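Local coordinates for protein transcriptional regulator, AraC family (Pseudomonas putida, PDB 3GRA) that probably regulates transcription by binding specific DNA sequences, this chain being its DJ-1/PfpI-like domain without the helix-turn-helix part, at residues G118-Y123 / R153-A158; Y123-H128 / T142-A147; R92-C97 / W112-A117; Y6-I11 / L74-G79. All blocks are in the same frame, centred on the assembly; numbering follows the deposited sequence.

Interaction 1. Residues G118-Y123 / R153-A158; sequences GVLDDY and RDRLSA
The Tyr123 ring lies between two arginines, Arg153 over one face and the aliphatic part of Arg155 over the other. On the Arg155 side CG does the touching, 3.5 Å from the centroid of the Tyr123 ring and 17° off its normal, a CH-pi contact over the face. The Arg153 guanidinium sits off-centre near the rim, its CZ 4.0 Å from the same centroid, in a cation-pi contact whose two planes are 31° apart. At its own edge, Arg153 NH2 donates to Asp122 O at 2.9 Å, within the carbonyl plane. Asp122 is the third residue of the type II turn from Leu120 to Tyr123, in the loop that follows helix 110-117 of this DJ-1/PfpI-type domain, and its carboxylate pairs with Arg143. Strand 155-158, beside strand 103-107 in the central sheet, supplies Arg155. The bend of its chain at chi2 (-66°) carries CD away from the extended path, and Arg155 NE donates to Val119 O at 2.9 Å, near the guanidinium plane. Leu120 CD2 packs 3.9 Å from Arg155 CB. Tyr123 OH gives its proton to Asp154 OD1 at 2.6 Å, on the syn side of the carboxylate, which also lies close to the charge of Arg155.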
# COMPACT_ATOMS: atom_id res chain seq x y z
N GLY A 118 23.88 -12.81 -0.69
CA GLY A 118 24.32 -14.19 -0.60
C GLY A 118 23.52 -15.01 0.40
O GLY A 118 24.03 -15.98 0.97
N VAL A 119 22.26 -14.63 0.63
CA VAL A 119 21.43 -15.35 1.58
C VAL A 119 20.40 -16.25 0.89
O VAL A 119 19.56 -16.86 1.54
CB VAL A 119 20.68 -14.38 2.54
CG1 VAL A 119 21.68 -13.53 3.29
CG2 VAL A 119 19.72 -13.50 1.74
N LEU A 120 20.45 -16.30 -0.44
CA LEU A 120 19.53 -17.14 -1.21
C LEU A 120 20.32 -18.25 -1.90
O LEU A 120 19.85 -18.85 -2.88
CB LEU A 120 18.78 -16.31 -2.25
CG LEU A 120 17.70 -15.34 -1.78
CD1 LEU A 120 17.13 -14.59 -2.97
CD2 LEU A 120 16.59 -16.10 -1.05
N ASP A 121 21.51 -18.52 -1.40
CA ASP A 121 22.36 -19.56 -1.96
C ASP A 121 21.73 -20.91 -1.73
O ASP A 121 21.61 -21.36 -0.60
CB ASP A 121 23.74 -19.52 -1.34
CG ASP A 121 24.63 -18.47 -1.95
OD1 ASP A 121 24.13 -17.68 -2.79
OD2 ASP A 121 25.83 -18.43 -1.61
N ASP A 122 21.32 -21.54 -2.83
CA ASP A 122 20.70 -22.85 -2.81
C ASP A 122 19.28 -22.74 -2.26
O ASP A 122 18.82 -23.57 -1.48
CB ASP A 122 21.53 -23.81 -1.97
CG ASP A 122 21.17 -25.26 -2.22
OD1 ASP A 122 21.09 -25.65 -3.41
OD2 ASP A 122 20.99 -26.00 -1.24
N TYR A 123 18.60 -21.68 -2.69
CA TYR A 123 17.23 -21.41 -2.29
C TYR A 123 16.43 -21.01 -3.52
O TYR A 123 17.00 -20.57 -4.53
CB TYR A 123 17.18 -20.25 -1.30
CG TYR A 123 17.37 -20.58 0.17
CD1 TYR A 123 16.29 -20.99 0.95
CD2 TYR A 123 18.61 -20.38 0.79
CE1 TYR A 123 16.43 -21.17 2.33
CE2 TYR A 123 18.76 -20.55 2.16
CZ TYR A 123 17.66 -20.94 2.93
OH TYR A 123 17.79 -21.06 4.31
N ARG A 153 11.46 -22.61 3.08
CA ARG A 153 12.05 -22.61 4.41
C ARG A 153 11.96 -21.25 5.08
O ARG A 153 10.87 -20.77 5.39
CB ARG A 153 13.51 -23.08 4.32
CG ARG A 153 13.60 -24.56 3.98
CD ARG A 153 14.99 -24.96 3.54
NE ARG A 153 15.25 -24.54 2.17
CZ ARG A 153 16.43 -24.65 1.58
NH1 ARG A 153 17.45 -25.17 2.25
NH2 ARG A 153 16.61 -24.22 0.33
N ASP A 154 13.12 -20.63 5.30
CA ASP A 154 13.17 -19.32 5.94
C ASP A 154 13.52 -18.21 4.93
O ASP A 154 14.17 -17.22 5.27
CB ASP A 154 14.16 -19.35 7.11
CG ASP A 154 15.52 -19.83 6.69
OD1 ASP A 154 15.67 -20.26 5.52
OD2 ASP A 154 16.44 -19.79 7.53
N ARG A 155 13.08 -18.40 3.68
CA ARG A 155 13.28 -17.41 2.63
C ARG A 155 11.95 -17.26 1.89
O ARG A 155 11.53 -18.12 1.10
CB ARG A 155 14.41 -17.82 1.69
CG ARG A 155 15.79 -17.88 2.37
CD ARG A 155 16.29 -16.50 2.85
NE ARG A 155 17.52 -16.63 3.64
CZ ARG A 155 17.56 -16.89 4.95
NH1 ARG A 155 16.44 -17.03 5.64
NH2 ARG A 155 18.71 -17.05 5.57
N LEU A 156 11.28 -16.15 2.18
CA LEU A 156 9.99 -15.82 1.60
C LEU A 156 10.10 -14.66 0.60
O LEU A 156 10.65 -13.59 0.90
CB LEU A 156 9.01 -15.47 2.73
CG LEU A 156 8.56 -16.59 3.68
CD1 LEU A 156 9.75 -17.10 4.52
CD2 LEU A 156 7.47 -16.06 4.59
N SER A 157 9.56 -14.85 -0.60
CA SER A 157 9.66 -13.79 -1.59
C SER A 157 8.47 -13.74 -2.52
O SER A 157 7.83 -14.75 -2.77
CB SER A 157 10.95 -13.95 -2.40
OG SER A 157 10.93 -15.14 -3.15
N ALA A 158 8.20 -12.54 -3.03
CA ALA A 158 7.08 -12.33 -3.94
C ALA A 158 7.48 -11.37 -5.07
O ALA A 158 8.24 -10.42 -4.86
CB ALA A 158 5.86 -11.81 -3.18

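Interaction 2. Residues Y123-H128 / T142-A147; sequences YGCSIH and TRITPA
Cys125 and Thr145 meet through a short backbone bond, Thr145 N donating to Cys125 O at 2.8 Å with a nearly straight N-H (168°). Two residues earlier on both strands Arg143 N reaches Tyr123 O at 3.0 Å, whereas the intervening bond from Cys125 N to Arg143 O is bent and weak. On the buried side, Thr142 CG2, anti to its backbone N, meets Cys125 SG at 3.7 Å. A looser contact joins Ile127 CG2 to Ile144 CG2, 4.3 Å apart. Helix 132-138 covers this face through Leu135. The Arg143 side is more exposed: its guanidinium lies with one face over the Tyr123 backbone, while NH1 forms a salt bridge with Asp122. Beyond the strands, Ser126 OG donates to Ala147 O at 2.7 Å from above the carbonyl plane, and also bonds to Thr150 OG1. A water lies 3.0 Å from Thr145 O, to which it may donate, and accepts only weakly from Ile127 N. Short parallel strands 123-125 and 142-144, linked by helix 132-138, form a small beta-alpha-beta unit set apart from the main sheet of the domain.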
# COMPACT_ATOMS: atom_id res chain seq x y z
N TYR A 123 18.60 -21.68 -2.69
CA TYR A 123 17.23 -21.41 -2.29
C TYR A 123 16.43 -21.01 -3.52
O TYR A 123 17.00 -20.57 -4.53
CB TYR A 123 17.18 -20.25 -1.30
CG TYR A 123 17.37 -20.58 0.17
CD1 TYR A 123 16.29 -20.99 0.95
CD2 TYR A 123 18.61 -20.38 0.79
CE1 TYR A 123 16.43 -21.17 2.33
CE2 TYR A 123 18.76 -20.55 2.16
CZ TYR A 123 17.66 -20.94 2.93
OH TYR A 123 17.79 -21.06 4.31
N GLY A 124 15.12 -21.16 -3.44
CA GLY A 124 14.28 -20.75 -4.54
C GLY A 124 13.78 -19.39 -4.15
O GLY A 124 13.89 -19.01 -2.98
N CYS A 125 13.24 -18.63 -5.10
CA CYS A 125 12.70 -17.32 -4.80
C CYS A 125 11.88 -16.83 -5.98
O CYS A 125 11.95 -17.37 -7.08
CB CYS A 125 13.81 -16.30 -4.51
SG CYS A 125 14.71 -15.67 -5.98
N SER A 126 11.11 -15.78 -5.72
CA SER A 126 10.27 -15.14 -6.73
C SER A 126 10.75 -13.70 -6.84
O SER A 126 11.05 -13.05 -5.84
CB SER A 126 8.79 -15.15 -6.31
OG SER A 126 8.22 -16.42 -6.51
N ILE A 127 10.82 -13.21 -8.07
CA ILE A 127 11.29 -11.85 -8.28
C ILE A 127 10.63 -11.28 -9.52
O ILE A 127 10.29 -12.02 -10.43
CB ILE A 127 12.83 -11.82 -8.48
CG1 ILE A 127 13.32 -10.38 -8.64
CG2 ILE A 127 13.21 -12.65 -9.69
CD1 ILE A 127 14.86 -10.26 -8.70
N HIS A 128 10.44 -9.97 -9.55
CA HIS A 128 9.87 -9.35 -10.71
C HIS A 128 10.80 -9.65 -11.89
O HIS A 128 12.02 -9.69 -11.74
CB HIS A 128 9.79 -7.83 -10.53
CG HIS A 128 9.05 -7.15 -11.64
ND1 HIS A 128 7.68 -6.99 -11.63
CD2 HIS A 128 9.47 -6.68 -12.84
CE1 HIS A 128 7.29 -6.45 -12.77
NE2 HIS A 128 8.36 -6.26 -13.52
N THR A 142 21.14 -19.26 -6.78
CA THR A 142 19.74 -18.99 -6.48
C THR A 142 18.84 -19.39 -7.64
O THR A 142 19.08 -19.01 -8.79
CB THR A 142 19.50 -17.49 -6.19
OG1 THR A 142 20.29 -17.09 -5.06
CG2 THR A 142 18.04 -17.23 -5.89
N ARG A 143 17.81 -20.16 -7.34
CA ARG A 143 16.86 -20.61 -8.35
C ARG A 143 15.70 -19.63 -8.46
O ARG A 143 15.25 -19.07 -7.47
CB ARG A 143 16.35 -22.01 -7.99
CG ARG A 143 17.47 -22.99 -7.74
CD ARG A 143 16.95 -24.30 -7.20
NE ARG A 143 16.48 -24.18 -5.82
CZ ARG A 143 17.21 -24.44 -4.75
NH1 ARG A 143 18.47 -24.83 -4.87
NH2 ARG A 143 16.66 -24.34 -3.54
N ILE A 144 15.24 -19.42 -9.69
CA ILE A 144 14.14 -18.52 -9.93
C ILE A 144 12.90 -19.37 -10.10
O ILE A 144 12.81 -20.19 -11.02
CB ILE A 144 14.34 -17.71 -11.23
CG1 ILE A 144 15.71 -17.02 -11.22
CG2 ILE A 144 13.25 -16.66 -11.35
CD1 ILE A 144 15.90 -16.06 -10.09
N THR A 145 11.94 -19.20 -9.19
CA THR A 145 10.70 -19.95 -9.25
C THR A 145 9.80 -19.38 -10.33
O THR A 145 9.66 -18.17 -10.44
CB THR A 145 9.91 -19.85 -7.94
OG1 THR A 145 10.78 -20.14 -6.84
CG2 THR A 145 8.73 -20.82 -7.95
N PRO A 146 9.19 -20.24 -11.16
CA PRO A 146 8.31 -19.70 -12.21
C PRO A 146 6.91 -19.43 -11.66
O PRO A 146 5.92 -19.92 -12.20
CB PRO A 146 8.33 -20.80 -13.27
CG PRO A 146 8.54 -22.04 -12.48
CD PRO A 146 9.52 -21.65 -11.40
N ALA A 147 6.82 -18.64 -10.59
CA ALA A 147 5.54 -18.30 -9.94
C ALA A 147 5.68 -16.99 -9.15
O ALA A 147 6.78 -16.62 -8.74
CB ALA A 147 5.10 -19.44 -9.01
O HOH W 1 9.28 -15.20 -10.44

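Interaction 3. Residues R92-C97 / W112-A117; sequences RLLNDC and WFLGRA. With EDO (1,2-ethanediol), chain D.
The segments 92-97 and 112-117, of helices 90-100 and 110-117, cross at -79° with their axes 9.0 Å apart, and the backbones come nearest at Asn95 and Ala117, where the CA atoms are 6.1 Å apart. Ala117 presents a single methyl to the other helix: its CB meets Leu94 CB at 3.9 Å and Leu94 CD1 at 4.1 Å. Leu94 CD1 also lies 4.0 Å from Phe113 O and 4.3 Å from Leu114 CD1. Beneath this apolar patch Val77 of strand 74-78 touches Leu94, Phe113 and Leu114, so both helices rest on the same strand of the central sheet. At the exposed margin Asn95 ND2 donates to Ala117 O at 3.1 Å, a weak bond bent to 134° at the hydrogen. Asn95 CG stands anti to its backbone N (chi1 -151°), on the side of the carbonyl carbon. Away from the crossing, Arg92 NH2 binds O2 of an ethanediol at 2.9 Å, near the guanidinium plane; the molecule probably came from the crystallisation liquor. Close by the crossing, Ala117 touches Asp91, a magnesium ligand seen in a structure of this protein although no ion is bound to this chain here, and Arg116 NE forms a salt bridge with Asp91 OD1. The chemistry is therefore mainly apolar: small and branched side chains pack the crossing, the one polar bond between the helices is weak, and the charges gather beside it at Asp91.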
# COMPACT_ATOMS: atom_id res chain seq x y z
N ARG A 92 25.83 -6.98 4.32
CA ARG A 92 26.26 -7.57 5.58
C ARG A 92 25.11 -7.56 6.58
O ARG A 92 25.02 -8.44 7.44
CB ARG A 92 27.48 -6.85 6.16
CG ARG A 92 27.59 -5.41 5.70
CD ARG A 92 28.90 -4.80 6.16
NE ARG A 92 28.84 -3.35 6.08
CZ ARG A 92 28.27 -2.57 6.99
NH1 ARG A 92 27.71 -3.10 8.07
NH2 ARG A 92 28.24 -1.26 6.81
N LEU A 93 24.20 -6.61 6.44
CA LEU A 93 23.05 -6.54 7.34
C LEU A 93 22.19 -7.80 7.21
O LEU A 93 21.76 -8.40 8.20
CB LEU A 93 22.18 -5.32 7.01
CG LEU A 93 20.90 -5.13 7.83
CD1 LEU A 93 21.25 -4.73 9.25
CD2 LEU A 93 20.05 -4.06 7.17
N LEU A 94 21.94 -8.21 5.97
CA LEU A 94 21.12 -9.39 5.72
C LEU A 94 21.91 -10.66 6.02
O LEU A 94 21.34 -11.65 6.49
CB LEU A 94 20.62 -9.37 4.28
CG LEU A 94 19.65 -8.21 3.99
CD1 LEU A 94 19.65 -7.85 2.51
CD2 LEU A 94 18.26 -8.59 4.44
N ASN A 95 23.21 -10.62 5.77
CA ASN A 95 24.08 -11.76 6.03
C ASN A 95 24.05 -12.05 7.55
O ASN A 95 23.89 -13.20 7.97
CB ASN A 95 25.50 -11.42 5.56
CG ASN A 95 26.28 -12.64 5.13
OD1 ASN A 95 26.70 -13.45 5.96
ND2 ASN A 95 26.47 -12.78 3.83
N ASP A 96 24.20 -10.99 8.35
CA ASP A 96 24.18 -11.13 9.81
C ASP A 96 22.80 -11.56 10.29
O ASP A 96 22.68 -12.30 11.26
CB ASP A 96 24.56 -9.81 10.49
CG ASP A 96 25.99 -9.39 10.18
OD1 ASP A 96 26.89 -10.26 10.14
OD2 ASP A 96 26.21 -8.17 10.00
N CYS A 97 21.76 -11.08 9.63
CA CYS A 97 20.41 -11.47 10.02
C CYS A 97 20.26 -12.96 9.71
O CYS A 97 19.59 -13.69 10.43
CB CYS A 97 19.36 -10.64 9.27
SG CYS A 97 19.14 -8.96 9.92
N TRP A 112 16.21 -9.51 -5.15
CA TRP A 112 17.47 -9.14 -5.80
C TRP A 112 18.51 -8.84 -4.69
O TRP A 112 19.66 -9.28 -4.76
CB TRP A 112 17.29 -7.90 -6.68
CG TRP A 112 18.54 -7.55 -7.46
CD1 TRP A 112 18.96 -8.12 -8.63
CD2 TRP A 112 19.52 -6.57 -7.11
NE1 TRP A 112 20.15 -7.55 -9.03
CE2 TRP A 112 20.52 -6.60 -8.11
CE3 TRP A 112 19.66 -5.68 -6.04
CZ2 TRP A 112 21.63 -5.76 -8.08
CZ3 TRP A 112 20.77 -4.84 -6.01
CH2 TRP A 112 21.74 -4.89 -7.03
N PHE A 113 18.07 -8.11 -3.66
CA PHE A 113 18.93 -7.72 -2.54
C PHE A 113 19.35 -8.90 -1.69
O PHE A 113 20.49 -8.99 -1.24
CB PHE A 113 18.20 -6.67 -1.70
CG PHE A 113 17.99 -5.37 -2.43
CD1 PHE A 113 19.01 -4.44 -2.54
CD2 PHE A 113 16.75 -5.07 -3.00
CE1 PHE A 113 18.81 -3.23 -3.21
CE2 PHE A 113 16.55 -3.86 -3.67
CZ PHE A 113 17.58 -2.94 -3.77
N LEU A 114 18.43 -9.82 -1.45
CA LEU A 114 18.75 -11.02 -0.69
C LEU A 114 19.74 -11.82 -1.53
O LEU A 114 20.61 -12.51 -1.01
CB LEU A 114 17.48 -11.85 -0.45
CG LEU A 114 16.54 -11.40 0.68
CD1 LEU A 114 16.36 -9.90 0.67
CD2 LEU A 114 15.21 -12.13 0.52
N GLY A 115 19.59 -11.72 -2.85
CA GLY A 115 20.48 -12.43 -3.75
C GLY A 115 21.91 -11.92 -3.67
O GLY A 115 22.85 -12.70 -3.48
N ARG A 116 22.07 -10.60 -3.79
CA ARG A 116 23.38 -9.97 -3.73
C ARG A 116 24.04 -10.20 -2.37
O ARG A 116 25.27 -10.31 -2.27
CB ARG A 116 23.25 -8.47 -3.98
CG ARG A 116 24.58 -7.73 -4.09
CD ARG A 116 24.34 -6.23 -4.21
NE ARG A 116 23.71 -5.71 -3.01
CZ ARG A 116 23.18 -4.50 -2.88
NH1 ARG A 116 23.19 -3.65 -3.90
NH2 ARG A 116 22.64 -4.14 -1.73
N ALA A 117 23.22 -10.27 -1.32
CA ALA A 117 23.74 -10.49 0.03
C ALA A 117 24.26 -11.92 0.21
O ALA A 117 24.99 -12.20 1.16
CB ALA A 117 22.64 -10.20 1.05
C1 EDO D . 28.02 -0.44 2.85
O1 EDO D . 28.50 -1.38 3.82
C2 EDO D . 28.08 0.97 3.47
O2 EDO D . 28.59 0.85 4.81

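Interaction 4. Residues Y6-I11 / L74-G79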
# COMPACT_ATOMS: atom_id res chain seq x y z
N TYR A 6 4.61 -13.46 16.41
CA TYR A 6 5.61 -13.54 15.34
C TYR A 6 5.95 -12.09 14.95
O TYR A 6 5.07 -11.31 14.58
CB TYR A 6 5.03 -14.31 14.15
CG TYR A 6 6.07 -14.70 13.12
CD1 TYR A 6 6.95 -15.75 13.35
CD2 TYR A 6 6.18 -14.00 11.92
CE1 TYR A 6 7.93 -16.09 12.41
CE2 TYR A 6 7.14 -14.32 10.98
CZ TYR A 6 8.02 -15.37 11.22
OH TYR A 6 8.96 -15.66 10.26
N ARG A 7 7.23 -11.72 15.07
CA ARG A 7 7.68 -10.36 14.75
C ARG A 7 8.24 -10.21 13.35
O ARG A 7 9.24 -10.84 13.01
CB ARG A 7 8.75 -9.89 15.74
CG ARG A 7 8.21 -9.26 17.03
CD ARG A 7 9.21 -8.23 17.56
NE ARG A 7 9.51 -7.21 16.54
CZ ARG A 7 8.69 -6.21 16.21
NH1 ARG A 7 7.51 -6.08 16.82
NH2 ARG A 7 9.02 -5.35 15.26
N VAL A 8 7.62 -9.36 12.54
CA VAL A 8 8.10 -9.13 11.18
C VAL A 8 8.22 -7.65 10.83
O VAL A 8 7.26 -6.89 10.95
CB VAL A 8 7.20 -9.82 10.15
CG1 VAL A 8 5.76 -9.39 10.36
CG2 VAL A 8 7.66 -9.48 8.72
N ASP A 9 9.41 -7.24 10.41
CA ASP A 9 9.67 -5.85 10.02
C ASP A 9 9.88 -5.75 8.51
O ASP A 9 10.42 -6.65 7.87
CB ASP A 9 10.88 -5.30 10.75
CG ASP A 9 10.55 -4.76 12.13
OD1 ASP A 9 9.36 -4.78 12.52
OD2 ASP A 9 11.49 -4.31 12.83
N PHE A 10 9.48 -4.61 7.95
CA PHE A 10 9.59 -4.37 6.52
C PHE A 10 10.49 -3.19 6.20
O PHE A 10 10.20 -2.06 6.58
CB PHE A 10 8.20 -4.08 5.94
CG PHE A 10 7.21 -5.20 6.12
CD1 PHE A 10 7.03 -6.15 5.12
CD2 PHE A 10 6.43 -5.29 7.28
CE1 PHE A 10 6.08 -7.17 5.27
CE2 PHE A 10 5.49 -6.30 7.44
CZ PHE A 10 5.31 -7.24 6.43
N ILE A 11 11.58 -3.45 5.49
CA ILE A 11 12.47 -2.36 5.10
C ILE A 11 11.90 -1.75 3.82
O ILE A 11 11.88 -2.40 2.77
CB ILE A 11 13.91 -2.86 4.84
CG1 ILE A 11 14.51 -3.43 6.13
CG2 ILE A 11 14.79 -1.69 4.37
CD1 ILE A 11 15.84 -4.08 5.93
N LEU A 74 11.38 -12.19 11.23
CA LEU A 74 11.45 -12.00 9.78
C LEU A 74 11.64 -10.55 9.33
O LEU A 74 10.88 -9.66 9.70
CB LEU A 74 10.18 -12.56 9.13
CG LEU A 74 9.93 -12.31 7.63
CD1 LEU A 74 10.92 -13.09 6.78
CD2 LEU A 74 8.50 -12.69 7.31
N LEU A 75 12.68 -10.35 8.53
CA LEU A 75 13.00 -9.04 7.99
C LEU A 75 12.74 -9.13 6.50
O LEU A 75 13.35 -9.94 5.81
CB LEU A 75 14.48 -8.72 8.23
CG LEU A 75 14.99 -7.32 7.86
CD1 LEU A 75 14.17 -6.26 8.57
CD2 LEU A 75 16.46 -7.19 8.26
N VAL A 76 11.82 -8.30 6.01
CA VAL A 76 11.44 -8.27 4.61
C VAL A 76 11.91 -7.01 3.87
O VAL A 76 11.68 -5.88 4.33
CB VAL A 76 9.91 -8.37 4.47
CG1 VAL A 76 9.53 -8.63 3.02
CG2 VAL A 76 9.37 -9.48 5.38
N VAL A 77 12.56 -7.20 2.73
CA VAL A 77 13.03 -6.09 1.93
C VAL A 77 11.96 -5.79 0.88
O VAL A 77 11.63 -6.64 0.03
CB VAL A 77 14.37 -6.38 1.21
CG1 VAL A 77 14.80 -5.13 0.43
CG2 VAL A 77 15.44 -6.77 2.22
N CYS A 78 11.41 -4.58 0.97
CA CYS A 78 10.37 -4.16 0.04
C CYS A 78 10.92 -3.22 -1.01
O CYS A 78 11.42 -2.12 -0.71
CB CYS A 78 9.23 -3.49 0.80
SG CYS A 78 8.55 -4.53 2.11
N GLY A 79 10.82 -3.66 -2.26
CA GLY A 79 11.29 -2.88 -3.38
C GLY A 79 10.15 -2.52 -4.29
O GLY A 79 8.98 -2.62 -3.93
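Val76 O receives Ile11 N at 2.7 Å, the shortest of five backbone bonds that join the parallel strands 6-11 and 74-78. Val76 uses its N as well, donating to Asp9 O at 2.9 Å with an almost straight N-H (173°), so this residue is bonded through both its polar backbone atoms. On one face of the sheet Val8, Phe10, Leu74 and Val76 make an apolar row. Val8 CG2, anti to its backbone N, reaches both Leu74 CD2 at 3.6 Å and Val76 CG2 at 3.8 Å. Phe10 CD1 packs against Val76 CB at 3.7 Å, and Cys78 SG approaches the edge of the same ring, 5.0 Å from its centroid. On the other face Ile11 crosses Leu75, with Ile11 CG1 3.8 Å from Leu75 CD1. There Arg7 NH2 forms a salt bridge with Asp9 OD1 at 2.8 Å and a second bond to Thr42. These are central strands of the Rossmann-like sheet of the DJ-1/PfpI domain: strand 39-45 flanks 6-11, strand 103-107 flanks 74-78, and helix 161-176 lies against Tyr6 and Leu74.

Along the chain, interaction 4 closes first, interaction 3 follows, and interaction 2 is nested inside the loop closed by interaction 1. Interaction 4 forms the middle of the main sheet, and interaction 3 packs its two helices onto strand 74-78, with centres 13 Å apart; Val77 and Leu75 make the touch. Helix 110-117 then leads into interaction 1, where Val119 N probably bonds back to Leu114 O, and strand 155-158 returns the chain to the same sheet. Interactions 1 and 2 share Tyr123, with centres 9 Å apart, and Ser157 OG probably bonds Ser126 N. The outlying two-stranded unit is thereby tied to the core of one DJ-1/PfpI-type domain.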